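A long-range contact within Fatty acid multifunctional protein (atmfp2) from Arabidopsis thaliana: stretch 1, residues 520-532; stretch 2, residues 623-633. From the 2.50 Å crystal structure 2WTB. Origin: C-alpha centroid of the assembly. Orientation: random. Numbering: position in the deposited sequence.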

# COMPACT_ATOMS: atom_id res chain seq x y z
N TYR A 520 -5.98 -7.06 28.27
CA TYR A 520 -4.87 -7.71 27.59
C TYR A 520 -5.35 -8.83 26.68
O TYR A 520 -4.72 -9.11 25.65
CB TYR A 520 -3.85 -8.22 28.61
CG TYR A 520 -3.41 -7.16 29.59
CD1 TYR A 520 -2.44 -6.23 29.25
CD2 TYR A 520 -3.99 -7.07 30.85
CE1 TYR A 520 -2.04 -5.25 30.14
CE2 TYR A 520 -3.60 -6.10 31.75
CZ TYR A 520 -2.62 -5.19 31.39
OH TYR A 520 -2.23 -4.22 32.29
N LEU A 521 -6.46 -9.46 27.04
CA LEU A 521 -7.09 -10.44 26.16
C LEU A 521 -7.61 -9.73 24.92
O LEU A 521 -7.45 -10.21 23.80
CB LEU A 521 -8.24 -11.16 26.88
CG LEU A 521 -7.90 -11.95 28.15
CD1 LEU A 521 -9.16 -12.60 28.71
CD2 LEU A 521 -6.83 -12.99 27.87
N ILE A 522 -8.24 -8.58 25.13
CA ILE A 522 -8.74 -7.75 24.03
C ILE A 522 -7.63 -7.48 23.02
O ILE A 522 -7.78 -7.76 21.83
CB ILE A 522 -9.27 -6.40 24.54
CG1 ILE A 522 -10.34 -6.60 25.61
CG2 ILE A 522 -9.82 -5.57 23.38
CD1 ILE A 522 -11.66 -7.10 25.08
N ASP A 523 -6.51 -6.95 23.51
CA ASP A 523 -5.38 -6.61 22.65
C ASP A 523 -4.85 -7.83 21.89
O ASP A 523 -4.58 -7.74 20.69
CB ASP A 523 -4.26 -5.98 23.47
CG ASP A 523 -4.54 -4.53 23.83
OD1 ASP A 523 -5.69 -4.09 23.62
OD2 ASP A 523 -3.62 -3.84 24.30
N ARG A 524 -4.71 -8.95 22.59
CA ARG A 524 -4.18 -10.16 21.98
C ARG A 524 -5.11 -10.70 20.90
O ARG A 524 -4.66 -11.15 19.85
CB ARG A 524 -3.92 -11.23 23.04
N ALA A 525 -6.41 -10.65 21.17
CA ALA A 525 -7.40 -11.15 20.22
C ALA A 525 -7.37 -10.33 18.94
O ALA A 525 -7.55 -10.87 17.84
CB ALA A 525 -8.78 -11.12 20.84
N ILE A 526 -7.15 -9.03 19.09
CA ILE A 526 -7.23 -8.09 17.98
C ILE A 526 -5.89 -7.92 17.26
O ILE A 526 -5.86 -7.65 16.05
CB ILE A 526 -7.78 -6.73 18.45
CG1 ILE A 526 -9.22 -6.89 18.94
CG2 ILE A 526 -7.71 -5.71 17.33
CD1 ILE A 526 -9.82 -5.63 19.53
N SER A 527 -4.79 -8.08 17.98
CA SER A 527 -3.47 -8.03 17.37
C SER A 527 -3.24 -9.25 16.51
O SER A 527 -2.44 -9.23 15.57
CB SER A 527 -2.38 -7.93 18.44
OG SER A 527 -2.41 -6.67 19.09
N LYS A 528 -3.96 -10.33 16.82
CA LYS A 528 -3.87 -11.56 16.06
C LYS A 528 -4.85 -11.50 14.90
O LYS A 528 -4.65 -12.15 13.87
CB LYS A 528 -4.17 -12.77 16.95
CG LYS A 528 -4.04 -14.11 16.24
CD LYS A 528 -4.04 -15.26 17.23
CE LYS A 528 -5.34 -15.30 18.03
NZ LYS A 528 -5.35 -16.42 19.01
N PHE A 529 -5.91 -10.72 15.07
CA PHE A 529 -6.91 -10.53 14.03
C PHE A 529 -6.28 -9.97 12.77
O PHE A 529 -6.75 -10.22 11.66
CB PHE A 529 -8.02 -9.60 14.52
CG PHE A 529 -9.01 -9.21 13.46
CD1 PHE A 529 -9.80 -10.16 12.84
CD2 PHE A 529 -9.15 -7.88 13.09
CE1 PHE A 529 -10.70 -9.79 11.86
CE2 PHE A 529 -10.05 -7.51 12.11
CZ PHE A 529 -10.83 -8.46 11.49
N GLY A 530 -5.20 -9.21 12.93
CA GLY A 530 -4.50 -8.63 11.81
C GLY A 530 -3.97 -7.23 12.09
O GLY A 530 -3.05 -6.76 11.41
N MET A 531 -4.54 -6.58 13.09
CA MET A 531 -4.07 -5.27 13.52
C MET A 531 -2.63 -5.37 14.00
O MET A 531 -2.21 -6.41 14.51
CB MET A 531 -4.95 -4.72 14.64
CG MET A 531 -6.36 -4.35 14.20
SD MET A 531 -6.38 -2.85 13.22
CE MET A 531 -7.99 -2.95 12.45
N PRO A 532 -1.86 -4.29 13.82
CA PRO A 532 -0.45 -4.27 14.25
C PRO A 532 -0.35 -4.05 15.75
O PRO A 532 0.74 -4.07 16.31
CB PRO A 532 0.12 -3.05 13.51
CG PRO A 532 -0.95 -2.62 12.52
CD PRO A 532 -2.24 -3.05 13.13
N SER A 623 -15.44 -14.62 23.84
CA SER A 623 -14.57 -15.29 22.88
C SER A 623 -13.82 -14.27 22.04
O SER A 623 -14.26 -13.13 21.90
CB SER A 623 -15.39 -16.22 21.98
OG SER A 623 -14.58 -16.80 20.97
N GLU A 624 -12.68 -14.67 21.48
CA GLU A 624 -11.89 -13.78 20.65
C GLU A 624 -12.70 -13.28 19.46
O GLU A 624 -12.56 -12.13 19.05
CB GLU A 624 -10.62 -14.48 20.15
CG GLU A 624 -9.53 -14.61 21.21
CD GLU A 624 -8.23 -15.14 20.64
OE1 GLU A 624 -8.16 -15.34 19.41
OE2 GLU A 624 -7.28 -15.36 21.42
N LYS A 625 -13.56 -14.14 18.93
CA LYS A 625 -14.46 -13.74 17.85
C LYS A 625 -15.39 -12.63 18.33
O LYS A 625 -15.63 -11.66 17.61
CB LYS A 625 -15.28 -14.94 17.36
CG LYS A 625 -16.34 -14.57 16.34
CD LYS A 625 -17.17 -15.78 15.92
CE LYS A 625 -18.18 -15.40 14.85
NZ LYS A 625 -19.03 -16.56 14.44
N ASP A 626 -15.91 -12.78 19.55
CA ASP A 626 -16.83 -11.81 20.13
C ASP A 626 -16.16 -10.48 20.44
O ASP A 626 -16.72 -9.42 20.18
CB ASP A 626 -17.48 -12.39 21.39
CG ASP A 626 -18.40 -13.55 21.09
OD1 ASP A 626 -18.78 -13.71 19.91
OD2 ASP A 626 -18.75 -14.30 22.03
N ILE A 627 -14.95 -10.54 20.99
CA ILE A 627 -14.18 -9.32 21.24
C ILE A 627 -14.05 -8.53 19.95
O ILE A 627 -14.41 -7.35 19.89
CB ILE A 627 -12.77 -9.63 21.77
CG1 ILE A 627 -12.82 -10.07 23.23
CG2 ILE A 627 -11.87 -8.41 21.63
CD1 ILE A 627 -11.46 -10.40 23.82
N ILE A 628 -13.54 -9.19 18.92
CA ILE A 628 -13.39 -8.58 17.61
C ILE A 628 -14.73 -8.06 17.10
O ILE A 628 -14.84 -6.91 16.67
CB ILE A 628 -12.81 -9.58 16.59
CG1 ILE A 628 -11.36 -9.91 16.96
CG2 ILE A 628 -12.88 -9.01 15.19
CD1 ILE A 628 -10.77 -11.06 16.17
N GLU A 629 -15.77 -8.89 17.18
CA GLU A 629 -17.07 -8.53 16.63
C GLU A 629 -17.72 -7.34 17.33
O GLU A 629 -18.41 -6.54 16.70
CB GLU A 629 -18.02 -9.73 16.63
CG GLU A 629 -17.72 -10.74 15.53
CD GLU A 629 -18.90 -11.65 15.22
OE1 GLU A 629 -19.88 -11.63 16.00
OE2 GLU A 629 -18.84 -12.37 14.21
N MET A 630 -17.49 -7.21 18.63
CA MET A 630 -18.07 -6.11 19.40
C MET A 630 -17.22 -4.84 19.29
O MET A 630 -17.67 -3.75 19.64
CB MET A 630 -18.24 -6.50 20.87
CG MET A 630 -19.19 -7.66 21.11
SD MET A 630 -19.65 -7.85 22.84
CE MET A 630 -20.69 -6.40 23.07
N THR A 631 -16.00 -4.99 18.79
CA THR A 631 -15.08 -3.87 18.68
C THR A 631 -15.04 -3.31 17.26
O THR A 631 -14.71 -2.14 17.05
CB THR A 631 -13.66 -4.28 19.12
OG1 THR A 631 -13.68 -4.66 20.50
CG2 THR A 631 -12.69 -3.13 18.95
N PHE A 632 -15.39 -4.14 16.28
CA PHE A 632 -15.26 -3.76 14.88
C PHE A 632 -16.58 -3.50 14.17
O PHE A 632 -16.65 -2.69 13.25
CB PHE A 632 -14.44 -4.81 14.12
CG PHE A 632 -12.97 -4.64 14.27
CD1 PHE A 632 -12.29 -3.69 13.52
CD2 PHE A 632 -12.25 -5.41 15.16
CE1 PHE A 632 -10.93 -3.52 13.67
CE2 PHE A 632 -10.89 -5.25 15.30
CZ PHE A 632 -10.23 -4.31 14.56
N PHE A 633 -17.64 -4.20 14.59
CA PHE A 633 -18.95 -3.99 13.99
C PHE A 633 -19.46 -2.56 14.20
O PHE A 633 -20.08 -1.99 13.31
CB PHE A 633 -19.95 -5.02 14.52
CG PHE A 633 -19.86 -6.36 13.84
CD1 PHE A 633 -18.66 -6.79 13.30
CD2 PHE A 633 -20.97 -7.18 13.74
CE1 PHE A 633 -18.57 -8.02 12.67
CE2 PHE A 633 -20.89 -8.41 13.11
CZ PHE A 633 -19.69 -8.83 12.58

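The contact is a nearly perpendicular packing of two helices, built on interlocking isoleucines and a phenylalanine pair and flanked by a single salt bridge. The helix of stretch 1 and the helix that begins at Glu624 cross with 84° between their N-to-C directions, and their axes approach to 9.0 Å. The backbones come nearest where a side chain is small: the CA atoms of Ala525 and Glu624 lie 5.2 Å apart, and the methyl CB of Ala525 rests 3.6 Å from CG of Glu624, so that the aliphatic part of the glutamate covers the alanine.

At the centre the helices interlock by knobs and holes in both directions. The side chain of Ile627 enters a hole formed by Leu521, Ile522, Ala525 and Ile526. Its CD1 reaches CD1 of Ile522 at 3.5 Å and CB of Ala525 at 4.1 Å, while its CG2 lies 4.0 Å from CD1 of Ile526. In return, Ile526 sits among Ile627, Ile628, Thr631 and Phe632. Although its CA-to-CB bond points sideways, the end of the side chain comes nearer to the other helix, bringing CD1 to 3.9 Å from CG2 of Thr631. The hydroxyl of Thr631 is meanwhile satisfied within its own helix, OG1 donating to the carbonyl O of Ile627 at 2.9 Å.

Farther along, Ile628 and Phe632, one helical turn apart, receive Phe529. CG2 of Ile628 lies over the face of the Phe529 ring, 4.0 Å from its centroid and only 10° off the ring normal, a well-centred CH-pi contact; CD1 of the same isoleucine packs 3.5 Å from CB of Phe529. The rings of Phe529 and Phe632 form an oblique pair, with centroids 5.1 Å apart and planes at 46°. Around Phe632, CE2 of Phe529 lies over one face, whereas CG2 of Ile526 and CE of Met531 approach the edge, the latter a tight 3.2 Å from CE1 of Phe632. Met531 follows Gly530, whose positive phi takes the chain out of the helix; a CB there would be jammed against the preceding carbonyl O.

At the exposed margin, the CA-to-CB bond of Lys528 points toward the other stretch, and its NZ forms the salt bridge, 3.0 Å from OE1 of Glu624. NZ also lies 3.3 Å from OE2 of Glu624, and both hydrogen bonds are weak. The remaining contacts between side chains are mainly apolar. In all, 580 Å² of surface is buried between the two stretches.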